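Local structure of CRISPR-associated endonuclease Cas12b (Alicyclobacillus acidoterrestris, 5U31) at residues F395-L408 with R415-V427. The protein uses a guide RNA to recognise PAM-bearing DNA and cleaves it with a metal-dependent RuvC nuclease, protecting the bacterium against mobile genetic elements. The protein carries 3 engineered substitutions. Sequence-based numbering, arbitrary orientation.
Sequences FDKLGGNLHQYTFL and RRHAIRFHKLLKV. With nucleotides of chain B; nucleotides of chain C.
Strands 405-408 and 418-421 pair as an antiparallel beta hairpin of the WED-II domain, their axes 4.6 Å apart at 160°, with Thr406-Arg420 and Leu408-Ala418 as the hydrogen-bonded pairs. Thr406 and Arg420 are joined both ways, Arg420 N to Thr406 O at 2.9 Å and Thr406 N to Arg420 O at 3.1 Å. One further bond, His422 N to Gln404 O, extends the pairing to where the chain turns a corner at 422-423.

Tyr405, Phe407, Ile419 and Phe421 share one face of the hairpin, and Phe407 stacks on Phe477. Phe395 is packed on both sides: CD2 of His403 sits over its ring centre, 3.5 Å above the plane, while the Phe421 edge meets the opposite face in a T-shaped pair, centroids 5.2 Å apart and planes at 69°.

The PAM-binding residue Asn401 and sgRNA-binding Arg416 flank this hairpin, placing it between DNA and guide. Asn401 approaches the adenine edges of DA22 and DA23 of chain C.

On the other face, Arg420 has CG anti to its backbone N (chi1 -169°) but bends at chi3, which lays its guanidinium beside Leu408, with Leu408 CD1 3.6 Å above the guanidinium plane and 3.8 Å from Arg420 NH2.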
loop_
_atom_site.group_PDB
_atom_site.type_symbol
_atom_site.label_atom_id
_atom_site.label_comp_id
_atom_site.label_asym_id
_atom_site.label_seq_id
_atom_site.Cartn_x
_atom_site.Cartn_y
_atom_site.Cartn_z
ATOM N N PHE A 395 -28.796 9.141 -1.391
ATOM C CA PHE A 395 -29.982 9.271 -2.228
ATOM C C PHE A 395 -30.178 7.949 -2.953
ATOM O O PHE A 395 -29.352 7.580 -3.791
ATOM C CB PHE A 395 -29.827 10.413 -3.230
ATOM C CG PHE A 395 -30.405 11.712 -2.770
ATOM C CD1 PHE A 395 -31.742 11.996 -2.982
ATOM C CD2 PHE A 395 -29.611 12.663 -2.151
ATOM C CE1 PHE A 395 -32.281 13.189 -2.573
ATOM C CE2 PHE A 395 -30.150 13.866 -1.742
ATOM C CZ PHE A 395 -31.487 14.127 -1.953
ATOM N N ASP A 396 -31.256 7.239 -2.643
ATOM C CA ASP A 396 -31.482 5.970 -3.310
ATOM C C ASP A 396 -31.795 6.184 -4.790
ATOM O O ASP A 396 -32.227 7.257 -5.215
ATOM C CB ASP A 396 -32.612 5.199 -2.631
ATOM C CG ASP A 396 -32.099 4.102 -1.715
ATOM O OD1 ASP A 396 -31.043 3.513 -2.032
ATOM O OD2 ASP A 396 -32.747 3.829 -0.682
ATOM N N LYS A 397 -31.544 5.146 -5.582
ATOM C CA LYS A 397 -31.921 5.148 -6.986
ATOM C C LYS A 397 -33.441 5.193 -7.125
ATOM O O LYS A 397 -34.187 5.065 -6.152
ATOM C CB LYS A 397 -31.384 3.903 -7.675
ATOM C CG LYS A 397 -32.097 2.635 -7.221
ATOM C CD LYS A 397 -31.398 1.409 -7.751
ATOM C CE LYS A 397 -32.009 0.127 -7.230
ATOM N NZ LYS A 397 -31.239 -1.047 -7.746
ATOM N N LEU A 398 -33.909 5.358 -8.363
ATOM C CA LEU A 398 -35.341 5.327 -8.628
ATOM C C LEU A 398 -35.918 3.978 -8.226
ATOM O O LEU A 398 -35.474 2.931 -8.707
ATOM C CB LEU A 398 -35.620 5.598 -10.103
ATOM C CG LEU A 398 -36.661 6.680 -10.408
ATOM C CD1 LEU A 398 -37.490 6.317 -11.611
ATOM C CD2 LEU A 398 -37.559 6.998 -9.218
ATOM N N GLY A 399 -36.915 4.008 -7.345
ATOM C CA GLY A 399 -37.510 2.815 -6.794
ATOM C C GLY A 399 -37.076 2.503 -5.378
ATOM O O GLY A 399 -37.777 1.766 -4.679
ATOM N N GLY A 400 -35.949 3.052 -4.941
ATOM C CA GLY A 400 -35.471 2.815 -3.599
ATOM C C GLY A 400 -36.390 3.410 -2.558
ATOM O O GLY A 400 -37.326 4.155 -2.848
ATOM N N ASN A 401 -36.111 3.068 -1.302
ATOM C CA ASN A 401 -36.964 3.522 -0.216
ATOM C C ASN A 401 -36.582 4.894 0.305
ATOM O O ASN A 401 -37.414 5.559 0.928
ATOM C CB ASN A 401 -36.934 2.509 0.927
ATOM C CG ASN A 401 -37.141 1.095 0.447
ATOM O OD1 ASN A 401 -36.078 0.298 0.481
ATOM N ND2 ASN A 401 -38.242 0.720 0.043
ATOM N N LEU A 402 -35.355 5.334 0.071
ATOM C CA LEU A 402 -34.972 6.656 0.521
ATOM C C LEU A 402 -35.499 7.706 -0.449
ATOM O O LEU A 402 -36.148 7.400 -1.452
ATOM C CB LEU A 402 -33.460 6.753 0.657
ATOM C CG LEU A 402 -32.837 5.943 1.787
ATOM C CD1 LEU A 402 -31.344 6.214 1.838
ATOM C CD2 LEU A 402 -33.513 6.289 3.105
ATOM N N HIS A 403 -35.235 8.967 -0.133
ATOM C CA HIS A 403 -35.366 10.023 -1.120
ATOM C C HIS A 403 -34.574 9.656 -2.370
ATOM O O HIS A 403 -33.381 9.351 -2.297
ATOM C CB HIS A 403 -34.860 11.328 -0.517
ATOM C CG HIS A 403 -33.806 11.126 0.525
ATOM N ND1 HIS A 403 -34.105 10.817 1.834
ATOM C CD2 HIS A 403 -32.456 11.168 0.448
ATOM C CE1 HIS A 403 -32.984 10.686 2.521
ATOM N NE2 HIS A 403 -31.969 10.895 1.703
ATOM N N GLN A 404 -35.245 9.678 -3.517
ATOM C CA GLN A 404 -34.714 9.118 -4.751
ATOM C C GLN A 404 -34.221 10.208 -5.701
ATOM O O GLN A 404 -34.409 11.406 -5.476
ATOM C CB GLN A 404 -35.781 8.256 -5.436
ATOM C CG GLN A 404 -36.262 7.085 -4.595
ATOM C CD GLN A 404 -37.750 6.833 -4.727
ATOM O OE1 GLN A 404 -38.223 6.367 -5.758
ATOM N NE2 GLN A 404 -38.496 7.149 -3.677
ATOM N N TYR A 405 -33.575 9.766 -6.782
ATOM C CA TYR A 405 -33.101 10.648 -7.839
ATOM C C TYR A 405 -33.164 9.901 -9.164
ATOM O O TYR A 405 -33.006 8.678 -9.207
ATOM C CB TYR A 405 -31.664 11.129 -7.589
ATOM C CG TYR A 405 -30.635 10.075 -7.909
ATOM C CD1 TYR A 405 -30.006 10.043 -9.147
ATOM C CD2 TYR A 405 -30.303 9.099 -6.983
ATOM C CE1 TYR A 405 -29.078 9.068 -9.454
ATOM C CE2 TYR A 405 -29.372 8.122 -7.278
ATOM C CZ TYR A 405 -28.766 8.113 -8.516
ATOM O OH TYR A 405 -27.843 7.147 -8.821
ATOM N N THR A 406 -33.391 10.645 -10.243
ATOM C CA THR A 406 -33.246 10.125 -11.596
ATOM C C THR A 406 -32.072 10.815 -12.272
ATOM O O THR A 406 -31.835 12.009 -12.060
ATOM C CB THR A 406 -34.504 10.342 -12.448
ATOM O OG1 THR A 406 -34.771 11.743 -12.563
ATOM C CG2 THR A 406 -35.700 9.664 -11.840
ATOM N N PHE A 407 -31.338 10.055 -13.076
ATOM C CA PHE A 407 -30.327 10.616 -13.959
ATOM C C PHE A 407 -30.964 10.865 -15.320
ATOM O O PHE A 407 -31.413 9.924 -15.982
ATOM C CB PHE A 407 -29.137 9.671 -14.083
ATOM C CG PHE A 407 -27.979 10.242 -14.846
ATOM C CD1 PHE A 407 -27.890 10.089 -16.221
ATOM C CD2 PHE A 407 -26.964 10.909 -14.183
ATOM C CE1 PHE A 407 -26.820 10.604 -16.919
ATOM C CE2 PHE A 407 -25.888 11.423 -14.877
ATOM C CZ PHE A 407 -25.816 11.272 -16.246
ATOM N N LEU A 408 -31.006 12.127 -15.730
ATOM C CA LEU A 408 -31.687 12.540 -16.953
ATOM C C LEU A 408 -30.655 12.697 -18.065
ATOM O O LEU A 408 -29.858 13.640 -18.050
ATOM C CB LEU A 408 -32.456 13.839 -16.718
ATOM C CG LEU A 408 -33.561 13.742 -15.669
ATOM C CD1 LEU A 408 -34.013 15.118 -15.242
ATOM C CD2 LEU A 408 -34.720 12.950 -16.214
ATOM N N ARG A 415 -24.749 16.692 -24.754
ATOM C CA ARG A 415 -24.119 16.062 -23.601
ATOM C C ARG A 415 -24.449 16.790 -22.305
ATOM O O ARG A 415 -23.719 16.655 -21.316
ATOM C CB ARG A 415 -22.604 15.970 -23.804
ATOM C CG ARG A 415 -22.185 14.900 -24.801
ATOM C CD ARG A 415 -20.725 15.023 -25.200
ATOM N NE ARG A 415 -20.320 13.936 -26.087
ATOM C CZ ARG A 415 -19.172 13.901 -26.759
ATOM N NH1 ARG A 415 -18.308 14.902 -26.654
ATOM N NH2 ARG A 415 -18.893 12.866 -27.541
ATOM N N ARG A 416 -25.544 17.549 -22.283
ATOM C CA ARG A 416 -25.950 18.299 -21.095
ATOM C C ARG A 416 -26.928 17.449 -20.296
ATOM O O ARG A 416 -28.147 17.550 -20.447
ATOM C CB ARG A 416 -26.560 19.637 -21.486
ATOM C CG ARG A 416 -25.661 20.510 -22.337
ATOM C CD ARG A 416 -25.944 21.974 -22.059
ATOM N NE ARG A 416 -25.283 22.861 -23.008
ATOM C CZ ARG A 416 -25.262 24.185 -22.893
ATOM N NH1 ARG A 416 -25.859 24.772 -21.862
ATOM N NH2 ARG A 416 -24.640 24.922 -23.802
ATOM N N HIS A 417 -26.387 16.595 -19.434
ATOM C CA HIS A 417 -27.222 15.738 -18.612
ATOM C C HIS A 417 -27.742 16.515 -17.408
ATOM O O HIS A 417 -27.416 17.685 -17.194
ATOM C CB HIS A 417 -26.445 14.497 -18.182
ATOM C CG HIS A 417 -25.704 13.836 -19.300
ATOM N ND1 HIS A 417 -26.342 13.220 -20.354
ATOM C CD2 HIS A 417 -24.377 13.705 -19.536
ATOM C CE1 HIS A 417 -25.441 12.732 -21.186
ATOM N NE2 HIS A 417 -24.240 13.013 -20.713
ATOM N N ALA A 418 -28.568 15.848 -16.609
ATOM C CA ALA A 418 -29.161 16.466 -15.436
ATOM C C ALA A 418 -29.504 15.383 -14.432
ATOM O O ALA A 418 -29.572 14.197 -14.761
ATOM C CB ALA A 418 -30.418 17.270 -15.786
ATOM N N ILE A 419 -29.723 15.811 -13.198
ATOM C CA ILE A 419 -30.189 14.937 -12.135
ATOM C C ILE A 419 -31.428 15.567 -11.529
ATOM O O ILE A 419 -31.428 16.760 -11.212
ATOM C CB ILE A 419 -29.105 14.707 -11.067
ATOM C CG1 ILE A 419 -28.264 13.494 -11.448
ATOM C CG2 ILE A 419 -29.734 14.510 -9.704
ATOM C CD1 ILE A 419 -26.801 13.697 -11.244
ATOM N N ARG A 420 -32.485 14.778 -11.391
ATOM C CA ARG A 420 -33.709 15.236 -10.751
ATOM C C ARG A 420 -33.753 14.664 -9.340
ATOM O O ARG A 420 -33.919 13.454 -9.162
ATOM C CB ARG A 420 -34.941 14.819 -11.547
ATOM C CG ARG A 420 -36.207 15.496 -11.083
ATOM C CD ARG A 420 -37.431 14.721 -11.514
ATOM N NE ARG A 420 -37.464 14.487 -12.954
ATOM C CZ ARG A 420 -37.759 15.416 -13.855
ATOM N NH1 ARG A 420 -38.040 16.653 -13.470
ATOM N NH2 ARG A 420 -37.765 15.109 -15.144
ATOM N N PHE A 421 -33.592 15.528 -8.344
ATOM C CA PHE A 421 -33.807 15.127 -6.960
ATOM C C PHE A 421 -35.301 15.188 -6.666
ATOM O O PHE A 421 -35.911 16.258 -6.755
ATOM C CB PHE A 421 -33.029 16.032 -6.008
ATOM C CG PHE A 421 -31.542 16.028 -6.237
ATOM C CD1 PHE A 421 -30.721 15.145 -5.551
ATOM C CD2 PHE A 421 -30.962 16.916 -7.128
ATOM C CE1 PHE A 421 -29.354 15.142 -5.754
ATOM C CE2 PHE A 421 -29.590 16.919 -7.333
ATOM C CZ PHE A 421 -28.787 16.030 -6.646
ATOM N N HIS A 422 -35.894 14.043 -6.322
ATOM C CA HIS A 422 -37.335 14.013 -6.090
ATOM C C HIS A 422 -37.723 14.711 -4.793
ATOM O O HIS A 422 -38.867 15.149 -4.649
ATOM C CB HIS A 422 -37.829 12.571 -6.102
ATOM C CG HIS A 422 -37.593 11.882 -7.405
ATOM N ND1 HIS A 422 -38.466 11.983 -8.467
ATOM C CD2 HIS A 422 -36.566 11.115 -7.832
ATOM C CE1 HIS A 422 -37.994 11.291 -9.487
ATOM N NE2 HIS A 422 -36.844 10.753 -9.127
ATOM N N LYS A 423 -36.801 14.812 -3.844
ATOM C CA LYS A 423 -36.990 15.625 -2.656
ATOM C C LYS A 423 -35.667 16.295 -2.343
ATOM O O LYS A 423 -34.607 15.690 -2.513
ATOM C CB LYS A 423 -37.462 14.801 -1.451
ATOM C CG LYS A 423 -38.916 14.385 -1.498
ATOM C CD LYS A 423 -39.375 13.869 -0.145
ATOM C CE LYS A 423 -38.557 12.664 0.304
ATOM N NZ LYS A 423 -39.110 12.072 1.549
ATOM N N LEU A 424 -35.729 17.539 -1.892
ATOM C CA LEU A 424 -34.519 18.300 -1.624
ATOM C C LEU A 424 -34.868 19.414 -0.650
ATOM O O LEU A 424 -35.996 19.507 -0.158
ATOM C CB LEU A 424 -33.921 18.848 -2.922
ATOM C CG LEU A 424 -32.410 19.052 -2.977
ATOM C CD1 LEU A 424 -31.693 17.720 -2.860
ATOM C CD2 LEU A 424 -32.044 19.748 -4.271
ATOM N N LEU A 425 -33.883 20.255 -0.365
ATOM C CA LEU A 425 -34.065 21.421 0.480
ATOM C C LEU A 425 -33.817 22.676 -0.337
ATOM O O LEU A 425 -32.900 22.723 -1.161
ATOM C CB LEU A 425 -33.130 21.389 1.683
ATOM C CG LEU A 425 -33.474 20.343 2.734
ATOM C CD1 LEU A 425 -32.665 20.606 3.984
ATOM C CD2 LEU A 425 -34.960 20.378 3.033
ATOM N N LYS A 426 -34.644 23.684 -0.106
ATOM C CA LYS A 426 -34.512 24.971 -0.763
ATOM C C LYS A 426 -34.473 26.043 0.312
ATOM O O LYS A 426 -35.209 25.961 1.298
ATOM C CB LYS A 426 -35.667 25.202 -1.732
ATOM C CG LYS A 426 -35.429 26.300 -2.732
ATOM C CD LYS A 426 -35.755 25.821 -4.136
ATOM C CE LYS A 426 -37.222 26.002 -4.488
ATOM N NZ LYS A 426 -37.491 25.481 -5.861
ATOM N N VAL A 427 -33.602 27.033 0.139
ATOM C CA VAL A 427 -33.396 28.072 1.143
ATOM C C VAL A 427 -33.622 29.425 0.488
ATOM O O VAL A 427 -32.946 29.767 -0.491
ATOM C CB VAL A 427 -31.998 27.991 1.773
ATOM C CG1 VAL A 427 -31.794 29.130 2.751
ATOM C CG2 VAL A 427 -31.819 26.652 2.479
ATOM P P G B 28 -22.427 27.176 -22.967
ATOM O OP1 G B 28 -23.715 26.747 -22.368
ATOM O OP2 G B 28 -21.961 28.569 -22.748
ATOM O "O5'" G B 28 -21.284 26.185 -22.462
ATOM C "C5'" G B 28 -21.361 24.794 -22.737
ATOM C "C4'" G B 28 -20.058 24.084 -22.461
ATOM O "O4'" G B 28 -18.984 24.645 -23.259
ATOM C "C3'" G B 28 -19.530 24.168 -21.042
ATOM O "O3'" G B 28 -20.207 23.297 -20.156
ATOM C "C2'" G B 28 -18.052 23.843 -21.226
ATOM O "O2'" G B 28 -17.856 22.447 -21.395
ATOM C "C1'" G B 28 -17.760 24.531 -22.559
ATOM N N9 G B 28 -17.195 25.877 -22.362
ATOM C C8 G B 28 -17.816 27.086 -22.562
ATOM N N7 G B 28 -17.044 28.104 -22.295
ATOM C C5 G B 28 -15.844 27.534 -21.892
ATOM C C6 G B 28 -14.632 28.141 -21.477
ATOM O O6 G B 28 -14.366 29.346 -21.378
ATOM N N1 G B 28 -13.671 27.186 -21.157
ATOM C C2 G B 28 -13.850 25.827 -21.229
ATOM N N2 G B 28 -12.802 25.070 -20.877
ATOM N N3 G B 28 -14.975 25.250 -21.613
ATOM C C4 G B 28 -15.922 26.159 -21.928
ATOM P P DA C 22 -32.080 -2.925 -4.554
ATOM O OP1 DA C 22 -31.441 -3.652 -5.678
ATOM O OP2 DA C 22 -32.774 -1.626 -4.746
ATOM O "O5'" DA C 22 -33.168 -3.866 -3.874
ATOM C "C5'" DA C 22 -32.842 -5.171 -3.529
ATOM C "C4'" DA C 22 -34.075 -5.891 -3.052
ATOM O "O4'" DA C 22 -34.279 -5.611 -1.647
ATOM C "C3'" DA C 22 -35.367 -5.489 -3.765
ATOM O "O3'" DA C 22 -36.107 -6.658 -4.066
ATOM C "C2'" DA C 22 -36.079 -4.616 -2.732
ATOM C "C1'" DA C 22 -35.619 -5.260 -1.433
ATOM N N9 DA C 22 -35.675 -4.382 -0.268
ATOM C C8 DA C 22 -35.082 -3.161 -0.122
ATOM N N7 DA C 22 -35.293 -2.604 1.051
ATOM C C5 DA C 22 -36.070 -3.534 1.723
ATOM C C6 DA C 22 -36.632 -3.551 3.022
ATOM N N6 DA C 22 -36.481 -2.558 3.907
ATOM N N1 DA C 22 -37.357 -4.630 3.374
ATOM C C2 DA C 22 -37.503 -5.627 2.490
ATOM N N3 DA C 22 -37.022 -5.728 1.252
ATOM C C4 DA C 22 -36.309 -4.638 0.925
ATOM P P DA C 23 -37.354 -6.623 -5.080
ATOM O OP1 DA C 23 -37.256 -7.856 -5.900
ATOM O OP2 DA C 23 -37.457 -5.280 -5.702
ATOM O "O5'" DA C 23 -38.615 -6.795 -4.122
ATOM C "C5'" DA C 23 -38.607 -7.808 -3.141
ATOM C "C4'" DA C 23 -39.716 -7.580 -2.141
ATOM O "O4'" DA C 23 -39.310 -6.580 -1.171
ATOM C "C3'" DA C 23 -41.028 -7.071 -2.746
ATOM O "O3'" DA C 23 -42.095 -7.804 -2.212
ATOM C "C2'" DA C 23 -41.085 -5.616 -2.285
ATOM C "C1'" DA C 23 -40.403 -5.731 -0.937
ATOM N N9 DA C 23 -39.923 -4.465 -0.402
ATOM C C8 DA C 23 -39.181 -3.514 -1.048
ATOM N N7 DA C 23 -38.894 -2.470 -0.303
ATOM C C5 DA C 23 -39.491 -2.762 0.916
ATOM C C6 DA C 23 -39.561 -2.058 2.139
ATOM N N6 DA C 23 -38.996 -0.866 2.338
ATOM N N1 DA C 23 -40.235 -2.635 3.154
ATOM C C2 DA C 23 -40.799 -3.834 2.954
ATOM N N3 DA C 23 -40.804 -4.587 1.855
ATOM C C4 DA C 23 -40.125 -3.989 0.866
#